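Local coordinates for ABC transporter, periplasmic solute-binding protein (Rhizobium meliloti, PDB 4WED) that probably captures a peptide or nickel-containing solute in the periplasm and delivers it to an ABC transporter in the membrane, at residues A[62-66]-A[186-192]; A[354-358]-A[390-395]. All coordinates share one frame; numbering follows the deposited sequence.

Contact 1 (A[62-66]-A[186-192]). With NA (sodium ion), chain B.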
loop_
_atom_site.group_PDB
_atom_site.type_symbol
_atom_site.label_atom_id
_atom_site.label_comp_id
_atom_site.label_asym_id
_atom_site.label_seq_id
_atom_site.Cartn_x
_atom_site.Cartn_y
_atom_site.Cartn_z
ATOM N N ASP A 62 8.353 -12.953 -4.374
ATOM C CA ASP A 62 8.661 -12.883 -2.966
ATOM C C ASP A 62 8.988 -14.241 -2.381
ATOM O O ASP A 62 9.580 -14.330 -1.326
ATOM C CB ASP A 62 7.521 -12.217 -2.227
ATOM C CG ASP A 62 7.798 -12.044 -0.776
ATOM O OD1 ASP A 62 8.873 -11.581 -0.396
ATOM O OD2 ASP A 62 6.917 -12.379 -0.004
ATOM N N LEU A 63 8.569 -15.294 -3.063
ATOM C CA LEU A 63 8.880 -16.665 -2.672
ATOM C C LEU A 63 10.343 -17.083 -2.677
ATOM O O LEU A 63 10.763 -17.844 -1.844
ATOM C CB LEU A 63 8.096 -17.628 -3.539
ATOM C CG LEU A 63 6.625 -17.632 -3.208
ATOM C CD1 LEU A 63 5.881 -18.391 -4.279
ATOM C CD2 LEU A 63 6.450 -18.275 -1.850
HETATM N N MSE A 64 11.099 -16.623 -3.653
HETATM C CA MSE A 64 12.503 -17.004 -3.823
HETATM C C MSE A 64 13.435 -15.842 -3.904
HETATM O O MSE A 64 14.644 -16.031 -3.828
HETATM C CB MSE A 64 12.674 -17.866 -5.097
HETATM C CG MSE A 64 12.706 -17.074 -6.401
HETATM SE SE MSE A 64 10.898 -16.530 -6.994
HETATM C CE MSE A 64 10.304 -18.358 -7.501
ATOM N N PHE A 65 12.922 -14.638 -4.107
ATOM C CA PHE A 65 13.802 -13.476 -4.137
ATOM C C PHE A 65 13.788 -12.741 -2.811
ATOM O O PHE A 65 12.751 -12.586 -2.158
ATOM C CB PHE A 65 13.528 -12.591 -5.369
ATOM C CG PHE A 65 13.814 -13.307 -6.696
ATOM C CD1 PHE A 65 15.114 -13.718 -7.018
ATOM C CD2 PHE A 65 12.816 -13.546 -7.611
ATOM C CE1 PHE A 65 15.389 -14.340 -8.225
ATOM C CE2 PHE A 65 13.079 -14.186 -8.817
ATOM C CZ PHE A 65 14.369 -14.596 -9.117
ATOM N N GLU A 66 14.964 -12.313 -2.390
ATOM C CA GLU A 66 15.079 -11.598 -1.135
ATOM C C GLU A 66 15.724 -10.266 -1.329
ATOM O O GLU A 66 16.557 -10.102 -2.218
ATOM C CB GLU A 66 15.845 -12.409 -0.109
ATOM C CG GLU A 66 15.002 -13.483 0.551
ATOM C CD GLU A 66 15.775 -14.300 1.572
ATOM O OE1 GLU A 66 16.914 -14.671 1.206
ATOM O OE2 GLU A 66 15.254 -14.579 2.708
ATOM N N PRO A 186 14.676 -18.650 -12.188
ATOM C CA PRO A 186 14.483 -17.802 -11.018
ATOM C C PRO A 186 15.279 -18.278 -9.804
ATOM O O PRO A 186 14.703 -18.782 -8.827
ATOM C CB PRO A 186 12.981 -17.906 -10.768
ATOM C CG PRO A 186 12.666 -19.324 -11.178
ATOM C CD PRO A 186 13.623 -19.684 -12.298
ATOM N N VAL A 187 16.591 -18.038 -9.880
ATOM C CA VAL A 187 17.577 -18.478 -8.892
ATOM C C VAL A 187 17.893 -17.343 -7.909
ATOM O O VAL A 187 18.910 -16.662 -8.023
ATOM C CB VAL A 187 18.895 -18.921 -9.591
ATOM C CG1 VAL A 187 19.878 -19.545 -8.605
ATOM C CG2 VAL A 187 18.600 -19.895 -10.715
ATOM N N GLY A 188 17.021 -17.166 -6.936
ATOM C CA GLY A 188 17.255 -16.227 -5.857
ATOM C C GLY A 188 17.845 -16.926 -4.653
ATOM O O GLY A 188 18.370 -18.008 -4.780
ATOM N N THR A 189 17.747 -16.274 -3.496
ATOM C CA THR A 189 18.257 -16.785 -2.199
ATOM C C THR A 189 17.145 -17.203 -1.238
ATOM O O THR A 189 17.402 -17.671 -0.139
ATOM C CB THR A 189 19.052 -15.700 -1.455
ATOM O OG1 THR A 189 18.294 -14.482 -1.427
ATOM C CG2 THR A 189 20.350 -15.437 -2.175
ATOM N N GLY A 190 15.909 -16.996 -1.666
ATOM C CA GLY A 190 14.751 -17.165 -0.792
ATOM C C GLY A 190 14.416 -18.628 -0.421
ATOM O O GLY A 190 15.032 -19.582 -0.916
ATOM N N PRO A 191 13.446 -18.797 0.469
ATOM C CA PRO A 191 13.117 -20.109 1.034
ATOM C C PRO A 191 12.512 -21.151 0.077
ATOM O O PRO A 191 12.577 -22.310 0.399
ATOM C CB PRO A 191 12.156 -19.766 2.178
ATOM C CG PRO A 191 11.678 -18.361 1.918
ATOM C CD PRO A 191 12.639 -17.696 1.019
ATOM N N TRP A 192 12.010 -20.752 -1.100
ATOM C CA TRP A 192 11.294 -21.601 -2.048
ATOM C C TRP A 192 11.991 -21.721 -3.398
ATOM O O TRP A 192 12.447 -20.731 -3.940
ATOM C CB TRP A 192 9.893 -21.027 -2.294
ATOM C CG TRP A 192 9.059 -21.048 -1.073
ATOM C CD1 TRP A 192 8.783 -20.001 -0.250
ATOM C CD2 TRP A 192 8.461 -22.204 -0.475
ATOM N NE1 TRP A 192 8.015 -20.422 0.809
ATOM C CE2 TRP A 192 7.792 -21.771 0.681
ATOM C CE3 TRP A 192 8.395 -23.577 -0.842
ATOM C CZ2 TRP A 192 7.080 -22.647 1.500
ATOM C CZ3 TRP A 192 7.703 -24.453 -0.041
ATOM C CH2 TRP A 192 7.050 -23.984 1.127
HETATM NA NA NA B . 7.693 -11.509 2.029
HETATM O O HOH W 1 17.159 -13.341 -3.639
HETATM O O HOH W 2 9.512 -9.726 1.702
HETATM O O HOH W 3 5.831 -12.874 2.820
HETATM O O HOH W 4 9.089 -13.007 1.672
#
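Beside the sodium site of this solute-binding protein, the loop 62-66 lies against the loop 186-192 that leads into strand 192-197. Two backbone bonds and one side-chain bond join them. Gly-190 N gives a hydrogen bond to Met-64 O at 2.7 Å, from above the carbonyl plane. A CB on Gly-190 would clash with Met-64 C, so the close approach of the chains depends on its bare CA. Trp-192 N reaches Leu-63 O at 3.3 Å, and the same oxygen lies in plane at the edge of the indole. Leu-63 CD2 is 3.3 Å from Trp-192 CD1. Thr-189 OG1 donates to Glu-66 OE1 at 3.0 Å, on the anti lone pair. A Thr-189 chi1 of 49° sets OG1 between its backbone N and carbonyl carbon, where it can turn to Glu-66 OE1. The Glu-66 carboxylate is also held by Tyr-210 through OE2 and Trp-211 through OE1. A water accepts from Glu-66 N and Thr-189 N and bridges the backbones. Phe-65 lays its CZ 3.7 Å from Pro-186 CA, and Met-64 CG covers one ring face. At the far end Asp-62 grips sodium with both oxygens, OD2 at 2.3 Å; Asp-515 and three waters complete the site. Leu-63, Met-64 and Trp-192 pack on Phe-204 of strand 201-206, and Leu-63 and Trp-192 also on Leu-220 of strand 219-224.

Contact 2 (A[354-358]-A[390-395])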
loop_
_atom_site.group_PDB
_atom_site.type_symbol
_atom_site.label_atom_id
_atom_site.label_comp_id
_atom_site.label_asym_id
_atom_site.label_seq_id
_atom_site.Cartn_x
_atom_site.Cartn_y
_atom_site.Cartn_z
ATOM N N SER A 354 -34.007 24.974 6.809
ATOM C CA SER A 354 -34.451 23.579 6.876
ATOM C C SER A 354 -35.481 23.336 5.788
ATOM O O SER A 354 -36.422 24.126 5.678
ATOM C CB SER A 354 -35.098 23.268 8.223
ATOM O OG SER A 354 -34.928 21.896 8.524
ATOM N N PRO A 355 -35.354 22.239 5.025
ATOM C CA PRO A 355 -34.398 21.142 5.279
ATOM C C PRO A 355 -32.967 21.388 4.805
ATOM O O PRO A 355 -32.062 20.717 5.281
ATOM C CB PRO A 355 -34.975 19.992 4.470
ATOM C CG PRO A 355 -35.759 20.655 3.406
ATOM C CD PRO A 355 -36.399 21.825 4.083
ATOM N N ILE A 356 -32.801 22.358 3.902
ATOM C CA ILE A 356 -31.513 22.759 3.327
ATOM C C ILE A 356 -31.098 24.184 3.782
ATOM O O ILE A 356 -31.945 25.118 3.879
ATOM C CB ILE A 356 -31.551 22.709 1.758
ATOM C CG1 ILE A 356 -31.844 21.291 1.248
ATOM C CG2 ILE A 356 -30.227 23.218 1.158
ATOM C CD1 ILE A 356 -30.792 20.263 1.632
ATOM N N ARG A 357 -29.796 24.353 4.025
ATOM C CA ARG A 357 -29.302 25.630 4.542
ATOM C C ARG A 357 -28.932 26.535 3.392
ATOM O O ARG A 357 -28.570 26.064 2.328
ATOM C CB ARG A 357 -28.124 25.432 5.494
ATOM C CG ARG A 357 -28.532 24.758 6.793
ATOM C CD ARG A 357 -27.324 24.338 7.616
ATOM N NE ARG A 357 -27.775 23.563 8.769
ATOM C CZ ARG A 357 -28.144 24.089 9.935
ATOM N NH1 ARG A 357 -28.054 25.399 10.140
ATOM N NH2 ARG A 357 -28.579 23.288 10.904
ATOM N N SER A 358 -29.088 27.834 3.584
ATOM C CA SER A 358 -28.690 28.790 2.570
ATOM C C SER A 358 -27.961 29.924 3.216
ATOM O O SER A 358 -27.857 30.008 4.425
ATOM C CB SER A 358 -29.891 29.278 1.752
ATOM O OG SER A 358 -30.835 29.913 2.569
ATOM N N LYS A 390 -27.928 15.590 3.926
ATOM C CA LYS A 390 -29.252 16.096 3.942
ATOM C C LYS A 390 -29.626 16.361 5.393
ATOM O O LYS A 390 -30.140 17.428 5.694
ATOM C CB LYS A 390 -30.192 15.109 3.250
ATOM C CG LYS A 390 -31.678 15.340 3.505
ATOM C CD LYS A 390 -32.308 16.262 2.481
ATOM C CE LYS A 390 -33.783 16.412 2.789
ATOM N NZ LYS A 390 -34.604 16.385 1.561
ATOM N N GLU A 391 -29.327 15.423 6.295
ATOM C CA GLU A 391 -29.721 15.552 7.712
ATOM C C GLU A 391 -29.110 16.774 8.393
ATOM O O GLU A 391 -29.716 17.307 9.294
ATOM C CB GLU A 391 -29.374 14.283 8.505
ATOM C CG GLU A 391 -30.385 13.142 8.327
ATOM C CD GLU A 391 -29.854 11.767 8.754
ATOM O OE1 GLU A 391 -28.740 11.388 8.317
ATOM O OE2 GLU A 391 -30.544 11.049 9.512
ATOM N N VAL A 392 -27.915 17.212 7.975
ATOM C CA VAL A 392 -27.295 18.441 8.524
ATOM C C VAL A 392 -27.593 19.699 7.718
ATOM O O VAL A 392 -27.151 20.787 8.095
ATOM C CB VAL A 392 -25.771 18.324 8.665
ATOM C CG1 VAL A 392 -25.434 17.138 9.534
ATOM C CG2 VAL A 392 -25.051 18.201 7.316
ATOM N N GLY A 393 -28.321 19.544 6.614
ATOM C CA GLY A 393 -28.776 20.658 5.784
ATOM C C GLY A 393 -27.962 20.922 4.522
ATOM O O GLY A 393 -28.077 21.985 3.931
ATOM N N ILE A 394 -27.113 19.979 4.118
ATOM C CA ILE A 394 -26.347 20.127 2.900
ATOM C C ILE A 394 -26.996 19.319 1.797
ATOM O O ILE A 394 -27.385 18.179 2.021
ATOM C CB ILE A 394 -24.904 19.623 3.114
ATOM C CG1 ILE A 394 -24.120 20.693 3.899
ATOM C CG2 ILE A 394 -24.249 19.290 1.768
ATOM C CD1 ILE A 394 -23.029 20.165 4.780
ATOM N N ASP A 395 -27.108 19.922 0.617
ATOM C CA ASP A 395 -27.734 19.316 -0.576
ATOM C C ASP A 395 -26.639 18.713 -1.472
ATOM O O ASP A 395 -25.977 19.412 -2.247
ATOM C CB ASP A 395 -28.569 20.369 -1.341
ATOM C CG ASP A 395 -29.169 19.830 -2.670
ATOM O OD1 ASP A 395 -29.621 18.670 -2.730
ATOM O OD2 ASP A 395 -29.184 20.590 -3.662
#
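Arg-357 and Gly-393 meet where a Schellman motif closes helix 378-392. Gly-393, with a phi of 100°, returns its N to Lys-390 O. Its O takes a hydrogen bond from Arg-357 N at 2.9 Å, in the carbonyl plane and on a lone pair. The Arg-357 side chain then runs along the helix end. CB lies 3.8 Å from Gly-393 O, and CG stays beside the same oxygen. An extended chain (chi2 170°, chi3 -174°) sets CD 3.6 Å from Val-392 O and points NE at the same oxygen. NE then donates to Val-392 O at 2.9 Å, with that oxygen at the guanidinium edge, near its plane. At the tip, NH1 forms a salt bridge with Glu-347 and a hydrogen bond to Trp-351 O. On the other flank, Ile-356 CD1 sits 3.7 Å from Asp-395 CB. A leucine in place of Arg-357 would probably leave Val-392 O without this donor and Glu-347 without its cationic mate. The helix C-terminus presents carbonyl oxygens, and a positively charged side chain meets one of them. This is consistent with a favourable charge interaction with the helix dipole, added to the two hydrogen bonds.

How the contacts relate
Contacts 1 and 2 lie on opposite sides of the chain's centre, with their own centres 58 Å apart. Their nearest atoms are about 44 Å from each other, and they do not touch. Along the chain they are in series: 62-66 with 186-192 closes before 354-358 with 390-395 opens. Contact 1 is buried and holds part of the sodium site. A formic acid molecule, probably from the crystallisation liquor, is about 5 Å from the Glu-66 side chain. Contact 2 is partly buried and ties a loop to a helix end, remote from the metal. Both rely on a glycine at the close backbone approach, Gly-190 in one and Gly-393 in the other.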